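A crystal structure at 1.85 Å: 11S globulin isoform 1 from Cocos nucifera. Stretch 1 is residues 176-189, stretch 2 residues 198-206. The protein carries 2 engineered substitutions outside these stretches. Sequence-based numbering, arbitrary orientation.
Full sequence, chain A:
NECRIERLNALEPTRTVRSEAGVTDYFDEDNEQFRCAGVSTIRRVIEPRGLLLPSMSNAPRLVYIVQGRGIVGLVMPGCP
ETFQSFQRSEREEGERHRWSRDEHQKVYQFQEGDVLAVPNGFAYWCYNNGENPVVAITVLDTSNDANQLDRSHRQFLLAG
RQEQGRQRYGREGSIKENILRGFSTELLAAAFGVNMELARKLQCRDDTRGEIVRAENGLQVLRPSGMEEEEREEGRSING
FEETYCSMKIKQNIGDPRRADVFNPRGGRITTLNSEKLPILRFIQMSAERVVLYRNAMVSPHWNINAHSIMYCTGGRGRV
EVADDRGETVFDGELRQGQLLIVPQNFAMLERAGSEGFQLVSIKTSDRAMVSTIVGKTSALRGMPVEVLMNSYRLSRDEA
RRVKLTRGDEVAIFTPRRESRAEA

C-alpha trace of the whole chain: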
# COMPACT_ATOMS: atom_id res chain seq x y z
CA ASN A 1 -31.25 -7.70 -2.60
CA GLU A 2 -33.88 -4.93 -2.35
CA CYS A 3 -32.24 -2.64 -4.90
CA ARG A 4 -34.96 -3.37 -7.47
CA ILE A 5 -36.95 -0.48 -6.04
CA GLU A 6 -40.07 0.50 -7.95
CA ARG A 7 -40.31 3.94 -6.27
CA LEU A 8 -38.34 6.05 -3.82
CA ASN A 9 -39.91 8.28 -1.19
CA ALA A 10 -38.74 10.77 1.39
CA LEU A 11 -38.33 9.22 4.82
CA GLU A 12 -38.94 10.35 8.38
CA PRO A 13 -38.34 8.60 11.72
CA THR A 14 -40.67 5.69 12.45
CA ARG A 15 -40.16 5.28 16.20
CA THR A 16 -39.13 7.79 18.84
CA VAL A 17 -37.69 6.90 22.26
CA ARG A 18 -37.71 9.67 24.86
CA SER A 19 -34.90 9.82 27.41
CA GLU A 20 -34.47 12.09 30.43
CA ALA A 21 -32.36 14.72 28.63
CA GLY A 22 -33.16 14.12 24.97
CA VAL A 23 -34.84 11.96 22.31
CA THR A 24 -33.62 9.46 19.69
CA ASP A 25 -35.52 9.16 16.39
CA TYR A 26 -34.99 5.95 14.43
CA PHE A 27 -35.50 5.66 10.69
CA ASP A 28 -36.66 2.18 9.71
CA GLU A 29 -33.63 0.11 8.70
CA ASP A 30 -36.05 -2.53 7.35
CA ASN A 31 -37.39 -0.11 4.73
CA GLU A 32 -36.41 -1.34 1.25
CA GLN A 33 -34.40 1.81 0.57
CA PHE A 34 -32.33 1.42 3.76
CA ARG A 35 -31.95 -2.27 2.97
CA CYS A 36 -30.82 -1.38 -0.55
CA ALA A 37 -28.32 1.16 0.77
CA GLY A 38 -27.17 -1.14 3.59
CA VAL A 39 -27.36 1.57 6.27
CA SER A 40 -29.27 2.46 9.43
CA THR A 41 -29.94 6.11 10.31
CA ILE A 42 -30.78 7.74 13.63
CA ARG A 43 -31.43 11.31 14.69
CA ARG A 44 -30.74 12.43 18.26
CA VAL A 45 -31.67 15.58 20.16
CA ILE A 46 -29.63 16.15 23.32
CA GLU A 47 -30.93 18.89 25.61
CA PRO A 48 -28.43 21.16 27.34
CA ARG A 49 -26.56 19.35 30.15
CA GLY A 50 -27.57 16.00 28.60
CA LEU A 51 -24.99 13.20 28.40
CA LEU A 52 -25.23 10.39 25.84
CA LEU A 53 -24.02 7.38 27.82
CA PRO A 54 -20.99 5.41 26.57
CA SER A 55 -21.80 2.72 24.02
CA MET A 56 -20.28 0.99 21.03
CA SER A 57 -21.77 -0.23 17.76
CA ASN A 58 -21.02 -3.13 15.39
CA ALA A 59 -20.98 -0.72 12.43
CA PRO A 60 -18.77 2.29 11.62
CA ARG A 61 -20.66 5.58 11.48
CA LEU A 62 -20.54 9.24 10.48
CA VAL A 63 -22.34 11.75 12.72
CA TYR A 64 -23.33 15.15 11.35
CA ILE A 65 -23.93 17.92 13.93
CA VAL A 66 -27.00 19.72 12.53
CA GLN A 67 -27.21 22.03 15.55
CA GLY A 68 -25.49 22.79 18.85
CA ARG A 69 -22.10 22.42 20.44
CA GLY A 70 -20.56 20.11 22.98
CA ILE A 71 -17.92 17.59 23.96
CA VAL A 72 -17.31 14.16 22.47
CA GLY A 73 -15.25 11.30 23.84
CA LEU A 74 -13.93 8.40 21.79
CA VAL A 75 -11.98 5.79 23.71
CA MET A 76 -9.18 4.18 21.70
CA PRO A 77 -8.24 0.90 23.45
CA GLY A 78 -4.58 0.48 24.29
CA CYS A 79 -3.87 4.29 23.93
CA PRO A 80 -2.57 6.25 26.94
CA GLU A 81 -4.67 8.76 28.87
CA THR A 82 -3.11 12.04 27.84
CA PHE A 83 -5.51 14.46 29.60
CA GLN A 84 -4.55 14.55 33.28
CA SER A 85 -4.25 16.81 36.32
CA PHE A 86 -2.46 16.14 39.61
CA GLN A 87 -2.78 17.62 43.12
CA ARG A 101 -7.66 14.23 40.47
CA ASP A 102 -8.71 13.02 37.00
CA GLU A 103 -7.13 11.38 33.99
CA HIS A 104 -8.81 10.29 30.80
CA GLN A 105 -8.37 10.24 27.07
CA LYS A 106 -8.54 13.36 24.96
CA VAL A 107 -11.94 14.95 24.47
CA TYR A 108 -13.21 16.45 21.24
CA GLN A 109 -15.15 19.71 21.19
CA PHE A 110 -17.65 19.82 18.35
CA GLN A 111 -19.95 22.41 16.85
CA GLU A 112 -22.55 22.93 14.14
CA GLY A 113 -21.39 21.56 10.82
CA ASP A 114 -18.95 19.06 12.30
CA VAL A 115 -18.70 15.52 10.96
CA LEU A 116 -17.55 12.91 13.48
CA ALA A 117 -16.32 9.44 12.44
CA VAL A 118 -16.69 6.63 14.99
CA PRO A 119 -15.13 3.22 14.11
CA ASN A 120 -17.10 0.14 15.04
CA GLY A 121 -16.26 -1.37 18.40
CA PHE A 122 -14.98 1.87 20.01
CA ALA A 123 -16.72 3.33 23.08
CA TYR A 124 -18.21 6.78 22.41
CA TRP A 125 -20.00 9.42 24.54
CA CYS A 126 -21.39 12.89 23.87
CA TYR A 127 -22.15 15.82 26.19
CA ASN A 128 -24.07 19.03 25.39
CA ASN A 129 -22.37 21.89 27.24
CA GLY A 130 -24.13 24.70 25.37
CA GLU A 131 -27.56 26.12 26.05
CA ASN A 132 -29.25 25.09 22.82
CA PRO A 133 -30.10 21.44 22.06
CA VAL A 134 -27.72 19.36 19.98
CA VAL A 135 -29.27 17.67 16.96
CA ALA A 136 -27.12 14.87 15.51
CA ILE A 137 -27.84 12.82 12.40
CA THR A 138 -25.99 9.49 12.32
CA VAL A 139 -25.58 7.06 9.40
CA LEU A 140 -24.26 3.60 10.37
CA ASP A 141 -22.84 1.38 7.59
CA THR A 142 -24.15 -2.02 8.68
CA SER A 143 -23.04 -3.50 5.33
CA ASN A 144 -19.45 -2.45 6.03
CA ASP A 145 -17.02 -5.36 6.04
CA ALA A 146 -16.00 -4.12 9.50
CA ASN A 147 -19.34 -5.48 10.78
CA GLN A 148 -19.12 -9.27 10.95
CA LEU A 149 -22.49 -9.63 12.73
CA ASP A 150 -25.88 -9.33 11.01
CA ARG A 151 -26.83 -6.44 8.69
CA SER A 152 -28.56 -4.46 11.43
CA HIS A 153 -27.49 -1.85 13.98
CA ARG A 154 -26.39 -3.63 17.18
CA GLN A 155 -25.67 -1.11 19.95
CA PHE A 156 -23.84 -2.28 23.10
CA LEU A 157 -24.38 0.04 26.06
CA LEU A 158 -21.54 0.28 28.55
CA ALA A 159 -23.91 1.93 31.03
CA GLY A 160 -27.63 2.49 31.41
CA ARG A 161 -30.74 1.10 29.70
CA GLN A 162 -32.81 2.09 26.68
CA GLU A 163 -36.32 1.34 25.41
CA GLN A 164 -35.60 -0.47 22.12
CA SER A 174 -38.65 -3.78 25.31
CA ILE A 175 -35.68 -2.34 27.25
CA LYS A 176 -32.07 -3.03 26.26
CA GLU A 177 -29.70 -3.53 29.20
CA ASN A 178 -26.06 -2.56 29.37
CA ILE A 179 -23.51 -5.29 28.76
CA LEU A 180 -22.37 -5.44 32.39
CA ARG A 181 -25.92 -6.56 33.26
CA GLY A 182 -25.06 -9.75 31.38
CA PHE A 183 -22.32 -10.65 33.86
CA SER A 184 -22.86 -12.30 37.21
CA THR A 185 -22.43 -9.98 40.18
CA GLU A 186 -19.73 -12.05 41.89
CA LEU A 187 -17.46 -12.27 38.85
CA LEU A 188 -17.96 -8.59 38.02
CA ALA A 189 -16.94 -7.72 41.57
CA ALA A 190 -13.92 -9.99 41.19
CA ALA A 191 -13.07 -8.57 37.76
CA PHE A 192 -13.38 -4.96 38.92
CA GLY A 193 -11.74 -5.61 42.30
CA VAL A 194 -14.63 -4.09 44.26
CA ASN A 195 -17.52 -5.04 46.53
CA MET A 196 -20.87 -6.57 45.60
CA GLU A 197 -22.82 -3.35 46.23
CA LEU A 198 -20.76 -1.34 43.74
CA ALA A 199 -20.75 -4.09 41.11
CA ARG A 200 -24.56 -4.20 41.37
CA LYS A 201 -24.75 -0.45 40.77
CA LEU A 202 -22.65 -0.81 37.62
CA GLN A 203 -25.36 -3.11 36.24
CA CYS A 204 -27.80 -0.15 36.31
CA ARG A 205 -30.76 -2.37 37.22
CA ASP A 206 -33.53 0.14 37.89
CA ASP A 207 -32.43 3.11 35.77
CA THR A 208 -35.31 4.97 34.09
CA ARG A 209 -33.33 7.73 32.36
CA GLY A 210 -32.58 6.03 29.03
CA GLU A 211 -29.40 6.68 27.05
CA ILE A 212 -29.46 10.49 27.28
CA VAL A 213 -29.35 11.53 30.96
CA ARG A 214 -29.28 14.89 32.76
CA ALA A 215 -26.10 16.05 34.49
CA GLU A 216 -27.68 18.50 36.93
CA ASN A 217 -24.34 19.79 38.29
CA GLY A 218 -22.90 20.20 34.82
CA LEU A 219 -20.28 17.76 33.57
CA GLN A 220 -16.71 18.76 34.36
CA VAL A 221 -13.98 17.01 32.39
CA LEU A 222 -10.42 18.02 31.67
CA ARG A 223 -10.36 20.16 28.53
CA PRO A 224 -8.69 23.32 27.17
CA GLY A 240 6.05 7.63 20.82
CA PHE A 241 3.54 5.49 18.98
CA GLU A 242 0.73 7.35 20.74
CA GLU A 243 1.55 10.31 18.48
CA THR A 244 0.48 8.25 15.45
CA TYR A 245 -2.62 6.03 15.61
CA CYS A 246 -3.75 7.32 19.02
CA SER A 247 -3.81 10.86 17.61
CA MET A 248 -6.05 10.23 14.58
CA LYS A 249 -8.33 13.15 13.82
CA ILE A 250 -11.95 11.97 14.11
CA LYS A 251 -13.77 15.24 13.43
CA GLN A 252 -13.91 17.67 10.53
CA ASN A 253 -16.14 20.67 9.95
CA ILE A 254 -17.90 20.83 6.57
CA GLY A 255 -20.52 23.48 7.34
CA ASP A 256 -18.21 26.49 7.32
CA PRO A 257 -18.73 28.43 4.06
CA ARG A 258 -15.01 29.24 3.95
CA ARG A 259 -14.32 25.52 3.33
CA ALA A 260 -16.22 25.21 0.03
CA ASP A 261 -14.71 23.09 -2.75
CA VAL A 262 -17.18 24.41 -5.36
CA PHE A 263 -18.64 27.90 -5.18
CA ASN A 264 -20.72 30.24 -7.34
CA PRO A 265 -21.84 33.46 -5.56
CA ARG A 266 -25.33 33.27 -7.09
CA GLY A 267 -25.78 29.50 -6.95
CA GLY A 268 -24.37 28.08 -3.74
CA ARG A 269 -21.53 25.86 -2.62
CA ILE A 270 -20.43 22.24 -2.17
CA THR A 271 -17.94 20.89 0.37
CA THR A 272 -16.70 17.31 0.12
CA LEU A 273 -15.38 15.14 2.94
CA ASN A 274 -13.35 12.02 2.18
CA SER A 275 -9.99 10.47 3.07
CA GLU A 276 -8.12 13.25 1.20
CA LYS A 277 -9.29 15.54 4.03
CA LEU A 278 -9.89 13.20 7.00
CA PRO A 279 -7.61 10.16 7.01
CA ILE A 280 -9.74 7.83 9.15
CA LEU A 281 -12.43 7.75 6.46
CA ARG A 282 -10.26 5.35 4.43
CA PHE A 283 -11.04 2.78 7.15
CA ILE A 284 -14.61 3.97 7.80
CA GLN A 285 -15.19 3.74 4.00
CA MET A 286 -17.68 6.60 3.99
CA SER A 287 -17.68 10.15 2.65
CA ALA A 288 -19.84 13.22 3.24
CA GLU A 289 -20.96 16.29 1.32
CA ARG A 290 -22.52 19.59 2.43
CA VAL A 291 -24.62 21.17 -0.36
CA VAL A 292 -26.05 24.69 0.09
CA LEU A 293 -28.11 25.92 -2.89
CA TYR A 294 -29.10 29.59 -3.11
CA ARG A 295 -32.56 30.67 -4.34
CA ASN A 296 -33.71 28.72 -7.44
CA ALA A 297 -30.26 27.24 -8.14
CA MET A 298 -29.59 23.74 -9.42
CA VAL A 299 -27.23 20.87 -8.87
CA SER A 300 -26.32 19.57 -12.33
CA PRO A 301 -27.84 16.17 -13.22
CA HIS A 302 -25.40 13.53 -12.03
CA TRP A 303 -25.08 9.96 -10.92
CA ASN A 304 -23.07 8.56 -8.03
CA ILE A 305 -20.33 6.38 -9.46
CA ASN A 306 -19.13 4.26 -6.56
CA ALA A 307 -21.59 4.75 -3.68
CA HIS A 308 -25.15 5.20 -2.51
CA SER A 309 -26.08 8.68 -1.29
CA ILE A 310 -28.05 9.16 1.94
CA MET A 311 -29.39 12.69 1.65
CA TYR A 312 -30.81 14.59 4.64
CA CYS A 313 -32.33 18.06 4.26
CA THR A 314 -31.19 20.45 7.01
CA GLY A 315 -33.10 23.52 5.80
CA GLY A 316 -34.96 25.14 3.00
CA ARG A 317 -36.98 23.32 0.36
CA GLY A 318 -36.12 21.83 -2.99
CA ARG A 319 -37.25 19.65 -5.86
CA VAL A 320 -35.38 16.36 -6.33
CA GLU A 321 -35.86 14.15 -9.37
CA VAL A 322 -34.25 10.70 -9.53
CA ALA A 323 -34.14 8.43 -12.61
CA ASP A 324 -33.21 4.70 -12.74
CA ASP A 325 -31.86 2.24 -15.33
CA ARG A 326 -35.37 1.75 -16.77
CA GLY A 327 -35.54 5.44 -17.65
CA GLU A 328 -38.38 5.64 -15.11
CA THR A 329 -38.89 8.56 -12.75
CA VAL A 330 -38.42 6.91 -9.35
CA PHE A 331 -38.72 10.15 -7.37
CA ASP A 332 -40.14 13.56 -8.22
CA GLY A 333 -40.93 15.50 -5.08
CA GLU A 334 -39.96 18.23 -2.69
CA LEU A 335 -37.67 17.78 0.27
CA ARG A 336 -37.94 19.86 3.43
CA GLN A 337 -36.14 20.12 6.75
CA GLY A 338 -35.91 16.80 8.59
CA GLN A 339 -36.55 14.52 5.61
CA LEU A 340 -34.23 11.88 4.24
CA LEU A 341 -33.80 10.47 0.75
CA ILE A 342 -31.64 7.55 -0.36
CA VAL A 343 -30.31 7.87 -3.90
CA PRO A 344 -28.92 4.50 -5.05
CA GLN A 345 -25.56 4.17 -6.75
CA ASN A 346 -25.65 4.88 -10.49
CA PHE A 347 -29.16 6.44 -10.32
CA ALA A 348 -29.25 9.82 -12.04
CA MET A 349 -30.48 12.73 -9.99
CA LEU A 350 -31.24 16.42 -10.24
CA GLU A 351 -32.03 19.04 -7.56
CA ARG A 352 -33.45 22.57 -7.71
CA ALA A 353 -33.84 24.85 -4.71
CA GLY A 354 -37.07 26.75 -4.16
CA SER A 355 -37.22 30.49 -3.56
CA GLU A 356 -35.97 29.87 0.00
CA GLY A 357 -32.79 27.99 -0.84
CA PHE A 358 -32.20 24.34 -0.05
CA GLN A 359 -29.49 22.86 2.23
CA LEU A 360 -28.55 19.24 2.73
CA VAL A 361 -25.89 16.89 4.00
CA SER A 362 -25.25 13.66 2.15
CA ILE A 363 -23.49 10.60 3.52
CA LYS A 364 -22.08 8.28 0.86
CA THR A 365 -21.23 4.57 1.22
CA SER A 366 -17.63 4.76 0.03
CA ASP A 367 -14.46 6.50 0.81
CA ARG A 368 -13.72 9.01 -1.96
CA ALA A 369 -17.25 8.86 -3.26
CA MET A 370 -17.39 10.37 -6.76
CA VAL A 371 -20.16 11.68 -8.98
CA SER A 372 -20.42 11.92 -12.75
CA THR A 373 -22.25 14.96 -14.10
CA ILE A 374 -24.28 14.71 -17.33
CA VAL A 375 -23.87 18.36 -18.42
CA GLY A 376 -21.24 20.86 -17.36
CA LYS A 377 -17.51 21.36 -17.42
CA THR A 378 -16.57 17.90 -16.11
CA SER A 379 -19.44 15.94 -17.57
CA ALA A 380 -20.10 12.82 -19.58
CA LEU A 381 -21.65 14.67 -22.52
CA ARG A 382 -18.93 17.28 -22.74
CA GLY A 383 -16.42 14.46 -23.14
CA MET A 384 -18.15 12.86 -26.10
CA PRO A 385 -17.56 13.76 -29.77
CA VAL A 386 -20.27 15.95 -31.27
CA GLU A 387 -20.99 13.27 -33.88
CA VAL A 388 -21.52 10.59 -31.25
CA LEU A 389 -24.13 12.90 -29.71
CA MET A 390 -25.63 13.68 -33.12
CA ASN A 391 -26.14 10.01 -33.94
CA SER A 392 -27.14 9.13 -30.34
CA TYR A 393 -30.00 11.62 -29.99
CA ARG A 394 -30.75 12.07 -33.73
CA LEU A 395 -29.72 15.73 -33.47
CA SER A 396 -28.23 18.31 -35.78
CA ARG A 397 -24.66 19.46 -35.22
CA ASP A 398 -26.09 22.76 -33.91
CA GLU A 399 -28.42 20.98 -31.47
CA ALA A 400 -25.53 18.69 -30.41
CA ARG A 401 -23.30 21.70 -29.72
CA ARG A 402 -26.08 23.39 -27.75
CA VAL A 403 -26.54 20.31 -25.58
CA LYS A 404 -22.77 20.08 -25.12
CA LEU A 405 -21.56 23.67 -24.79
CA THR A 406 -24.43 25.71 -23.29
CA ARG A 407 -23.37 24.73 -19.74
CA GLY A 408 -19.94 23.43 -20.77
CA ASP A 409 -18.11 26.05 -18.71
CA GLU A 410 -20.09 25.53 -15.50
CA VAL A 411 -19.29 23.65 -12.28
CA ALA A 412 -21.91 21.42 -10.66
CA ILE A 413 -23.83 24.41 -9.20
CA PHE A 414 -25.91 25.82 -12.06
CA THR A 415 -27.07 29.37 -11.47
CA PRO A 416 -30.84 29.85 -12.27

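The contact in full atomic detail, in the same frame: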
# COMPACT_ATOMS: atom_id res chain seq x y z
N LYS A 176 -33.40 -2.47 26.45
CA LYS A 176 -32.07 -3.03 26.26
C LYS A 176 -31.18 -2.68 27.45
O LYS A 176 -31.05 -1.51 27.81
CB LYS A 176 -31.47 -2.51 24.95
CG LYS A 176 -29.96 -2.29 24.94
CD LYS A 176 -29.57 -1.34 23.81
CE LYS A 176 -30.03 -1.86 22.45
NZ LYS A 176 -29.18 -2.98 21.95
N GLU A 177 -30.58 -3.71 28.06
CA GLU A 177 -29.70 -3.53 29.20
C GLU A 177 -28.26 -3.28 28.76
O GLU A 177 -27.88 -3.56 27.62
CB GLU A 177 -29.76 -4.76 30.11
CG GLU A 177 -31.16 -5.10 30.63
CD GLU A 177 -31.53 -4.25 31.84
OE1 GLU A 177 -30.68 -3.47 32.30
OE2 GLU A 177 -32.67 -4.38 32.34
N ASN A 178 -27.47 -2.73 29.67
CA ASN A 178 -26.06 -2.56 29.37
C ASN A 178 -25.35 -3.91 29.50
O ASN A 178 -25.85 -4.85 30.11
CB ASN A 178 -25.44 -1.51 30.28
CG ASN A 178 -25.21 -2.01 31.67
OD1 ASN A 178 -24.14 -2.54 31.98
ND2 ASN A 178 -26.20 -1.86 32.53
N ILE A 179 -24.16 -3.99 28.89
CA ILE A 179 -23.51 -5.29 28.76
C ILE A 179 -23.08 -5.84 30.12
O ILE A 179 -23.03 -7.06 30.30
CB ILE A 179 -22.31 -5.18 27.82
CG1 ILE A 179 -21.44 -4.02 28.27
CG2 ILE A 179 -22.82 -4.93 26.41
CD1 ILE A 179 -20.00 -4.17 27.88
N LEU A 180 -22.76 -4.96 31.07
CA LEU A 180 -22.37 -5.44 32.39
C LEU A 180 -23.51 -6.17 33.09
O LEU A 180 -23.27 -7.05 33.92
CB LEU A 180 -21.89 -4.28 33.26
CG LEU A 180 -20.76 -3.43 32.66
CD1 LEU A 180 -20.34 -2.36 33.66
CD2 LEU A 180 -19.57 -4.31 32.25
N ARG A 181 -24.76 -5.83 32.75
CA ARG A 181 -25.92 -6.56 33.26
C ARG A 181 -25.89 -8.03 32.85
O ARG A 181 -26.53 -8.86 33.51
CB ARG A 181 -27.20 -5.87 32.76
CG ARG A 181 -28.52 -6.49 33.23
CD ARG A 181 -28.83 -6.11 34.68
NE ARG A 181 -30.06 -6.74 35.16
CZ ARG A 181 -30.12 -7.95 35.70
NH1 ARG A 181 -29.01 -8.67 35.83
NH2 ARG A 181 -31.28 -8.44 36.12
N GLY A 182 -25.15 -8.37 31.79
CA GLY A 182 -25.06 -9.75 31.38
C GLY A 182 -24.12 -10.60 32.22
O GLY A 182 -24.18 -11.83 32.14
N PHE A 183 -23.28 -9.96 33.02
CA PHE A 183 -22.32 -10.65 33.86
C PHE A 183 -22.91 -10.94 35.23
O PHE A 183 -23.77 -10.20 35.72
CB PHE A 183 -21.05 -9.83 34.01
CG PHE A 183 -20.25 -9.73 32.76
CD1 PHE A 183 -19.86 -10.87 32.09
CD2 PHE A 183 -19.92 -8.49 32.24
CE1 PHE A 183 -19.12 -10.78 30.92
CE2 PHE A 183 -19.18 -8.40 31.08
CZ PHE A 183 -18.79 -9.54 30.42
N SER A 184 -22.46 -12.02 35.84
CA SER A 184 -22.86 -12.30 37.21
C SER A 184 -22.21 -11.30 38.16
O SER A 184 -21.10 -10.81 37.92
CB SER A 184 -22.50 -13.74 37.59
OG SER A 184 -21.26 -13.78 38.28
N THR A 185 -22.92 -10.99 39.24
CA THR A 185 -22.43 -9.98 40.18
C THR A 185 -21.09 -10.37 40.79
O THR A 185 -20.18 -9.54 40.88
CB THR A 185 -23.46 -9.74 41.27
OG1 THR A 185 -24.72 -9.39 40.67
CG2 THR A 185 -22.98 -8.63 42.20
N GLU A 186 -20.96 -11.63 41.22
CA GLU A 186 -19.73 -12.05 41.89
C GLU A 186 -18.51 -11.94 40.98
O GLU A 186 -17.44 -11.49 41.42
CB GLU A 186 -19.89 -13.48 42.42
CG GLU A 186 -20.41 -14.49 41.41
CD GLU A 186 -20.33 -15.92 41.94
OE1 GLU A 186 -21.31 -16.40 42.54
OE2 GLU A 186 -19.27 -16.57 41.75
N LEU A 187 -18.63 -12.34 39.72
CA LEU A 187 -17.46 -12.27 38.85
C LEU A 187 -17.14 -10.83 38.47
O LEU A 187 -15.97 -10.45 38.40
CB LEU A 187 -17.65 -13.14 37.61
CG LEU A 187 -16.86 -14.46 37.59
CD1 LEU A 187 -15.34 -14.25 37.56
CD2 LEU A 187 -17.23 -15.36 38.76
N LEU A 188 -18.17 -10.01 38.28
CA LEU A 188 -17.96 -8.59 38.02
C LEU A 188 -17.26 -7.92 39.19
O LEU A 188 -16.33 -7.13 38.99
CB LEU A 188 -19.31 -7.94 37.72
CG LEU A 188 -19.32 -6.61 36.98
CD1 LEU A 188 -18.65 -6.77 35.63
CD2 LEU A 188 -20.75 -6.12 36.83
N ALA A 189 -17.67 -8.23 40.42
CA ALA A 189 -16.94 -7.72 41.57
C ALA A 189 -15.50 -8.17 41.51
O ALA A 189 -14.57 -7.36 41.63
CB ALA A 189 -17.61 -8.16 42.87
N LEU A 198 -21.19 -2.16 44.86
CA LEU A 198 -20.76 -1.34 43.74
C LEU A 198 -20.93 -2.06 42.41
O LEU A 198 -21.40 -1.47 41.43
CB LEU A 198 -19.31 -0.91 43.95
CG LEU A 198 -18.78 0.14 43.00
CD1 LEU A 198 -19.72 1.34 42.97
CD2 LEU A 198 -17.37 0.54 43.42
N ALA A 199 -20.56 -3.35 42.35
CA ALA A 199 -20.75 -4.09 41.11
C ALA A 199 -22.22 -4.15 40.71
O ALA A 199 -22.54 -4.07 39.52
CB ALA A 199 -20.16 -5.50 41.24
N ARG A 200 -23.13 -4.25 41.69
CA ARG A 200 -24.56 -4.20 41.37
C ARG A 200 -24.96 -2.86 40.77
O ARG A 200 -25.81 -2.81 39.88
CB ARG A 200 -25.42 -4.45 42.61
CG ARG A 200 -25.60 -5.88 43.03
CD ARG A 200 -25.85 -6.84 41.86
NE ARG A 200 -26.92 -6.51 40.91
CZ ARG A 200 -27.33 -7.37 39.98
NH1 ARG A 200 -26.74 -8.55 39.87
NH2 ARG A 200 -28.28 -7.06 39.11
N LYS A 201 -24.40 -1.76 41.30
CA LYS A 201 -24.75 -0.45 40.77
C LYS A 201 -24.23 -0.27 39.34
O LYS A 201 -24.85 0.44 38.54
CB LYS A 201 -24.22 0.67 41.68
CG LYS A 201 -24.82 0.66 43.10
CD LYS A 201 -24.12 1.66 44.05
CE LYS A 201 -24.51 3.11 43.77
NZ LYS A 201 -25.96 3.42 43.99
N LEU A 202 -23.11 -0.90 38.99
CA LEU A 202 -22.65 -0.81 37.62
C LEU A 202 -23.64 -1.43 36.65
O LEU A 202 -23.73 -0.99 35.50
CB LEU A 202 -21.28 -1.46 37.47
CG LEU A 202 -20.15 -0.60 38.04
CD1 LEU A 202 -18.89 -1.41 38.09
CD2 LEU A 202 -19.95 0.68 37.22
N GLN A 203 -24.40 -2.43 37.10
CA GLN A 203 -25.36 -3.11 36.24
C GLN A 203 -26.62 -2.30 35.99
O GLN A 203 -27.44 -2.71 35.15
CB GLN A 203 -25.70 -4.48 36.85
CG GLN A 203 -24.56 -5.47 36.69
CD GLN A 203 -24.80 -6.80 37.37
OE1 GLN A 203 -25.02 -6.85 38.57
NE2 GLN A 203 -24.73 -7.87 36.62
N CYS A 204 -26.79 -1.16 36.66
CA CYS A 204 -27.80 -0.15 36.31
C CYS A 204 -29.21 -0.73 36.27
O CYS A 204 -30.00 -0.41 35.38
CB CYS A 204 -27.45 0.53 34.97
SG CYS A 204 -25.99 1.61 35.01
N ARG A 205 -29.53 -1.57 37.25
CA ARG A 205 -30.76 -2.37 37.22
C ARG A 205 -32.01 -1.53 36.99
O ARG A 205 -32.80 -1.81 36.09
CB ARG A 205 -30.91 -3.13 38.53
CG ARG A 205 -29.98 -4.27 38.69
CD ARG A 205 -30.46 -5.09 39.86
NE ARG A 205 -31.65 -5.88 39.56
CZ ARG A 205 -32.46 -6.37 40.50
NH1 ARG A 205 -32.20 -6.16 41.78
NH2 ARG A 205 -33.54 -7.07 40.15
N ASP A 206 -32.23 -0.52 37.83
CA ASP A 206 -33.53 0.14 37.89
C ASP A 206 -33.49 1.55 37.30
O ASP A 206 -34.32 2.40 37.64
CB ASP A 206 -34.04 0.18 39.33
CG ASP A 206 -32.94 0.52 40.32
OD1 ASP A 206 -32.14 1.43 40.03
OD2 ASP A 206 -32.87 -0.14 41.39

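The firmest polar link between the two stretches is made by Gln 203, which follows Leu 202 in stretch 2. Its CA-to-CB bond points sideways, but the extended side chain (chi1 m, chi2 t) carries the amide into the turn of stretch 1, where Gln 203 NE2 donates to Leu 180 O at 3.2 Å. The same Gln 203 NE2 lies 2.7 Å from Phe 183 O. A primary amide suits this place because its NH2 can donate to a backbone carbonyl; Leu 180 O accepts from Gln 203 NE2 as well as from Phe 183 N (Leu 180 O to Phe 183 N, 3.0 Å). Gln 203 accordingly has more of its surface covered by the partner stretch than any other residue of the pair.

The backbone of Gln 203 is engaged too. Asn 178 ND2 donates a weak bond to Gln 203 O, 3.0 Å long but bent to 137°. At the other end of the same amide, Asn 178 OD1 receives weak bonds from Leu 180 N (2.9 Å) and Arg 181 N (3.4 Å). Asparagine, short and able both to donate and to accept, thus braces its own turn while reaching the carbonyl of Gln 203. The next residue, Cys 204, leaves helical phi/psi with positive phi.

A third bond runs from Arg 200 NH1 to Thr 185 OG1. The bond from Arg 200 NH1 to Thr 185 OG1 is very short, 2.3 Å, so its modeled length deserves caution. The CA-to-CB bond of Thr 185, in the first turn of its helix, points toward stretch 2, and its hydroxyl lies at the edge of the guanidinium, where the N-H groups are directed. Just before it, Ser 184 caps the helix, its OG accepting a weak bond from Leu 187 N at 3.3 Å.

Arginines gather at the more exposed margin. Arg 181 NH1 and Arg 200 NH2 approach to 3.7 Å although both groups are positive; Arg 200 NH2 and Arg 205 CG lie over one face of the Arg 181 guanidinium. The aliphatic part of Arg 181 still packs usefully, with CD 4.1 Å from Gln 203 CB.

Behind the polar groups, helices 185-189 and 198-202 cross at 106°, their axes approaching to 9.0 Å. Small side chains suit this crossing: Ala 189 CB and Ala 199 CB meet at 4.0 Å, and the CA atoms of these residues are 5.3 Å apart. Leu 188 CD2 rests 3.9 Å from Gln 203 CG, covering the methylene portion of that polar side chain, while Leu 180 CD1 meets Leu 202 CB at 4.0 Å to extend the buried apolar contact.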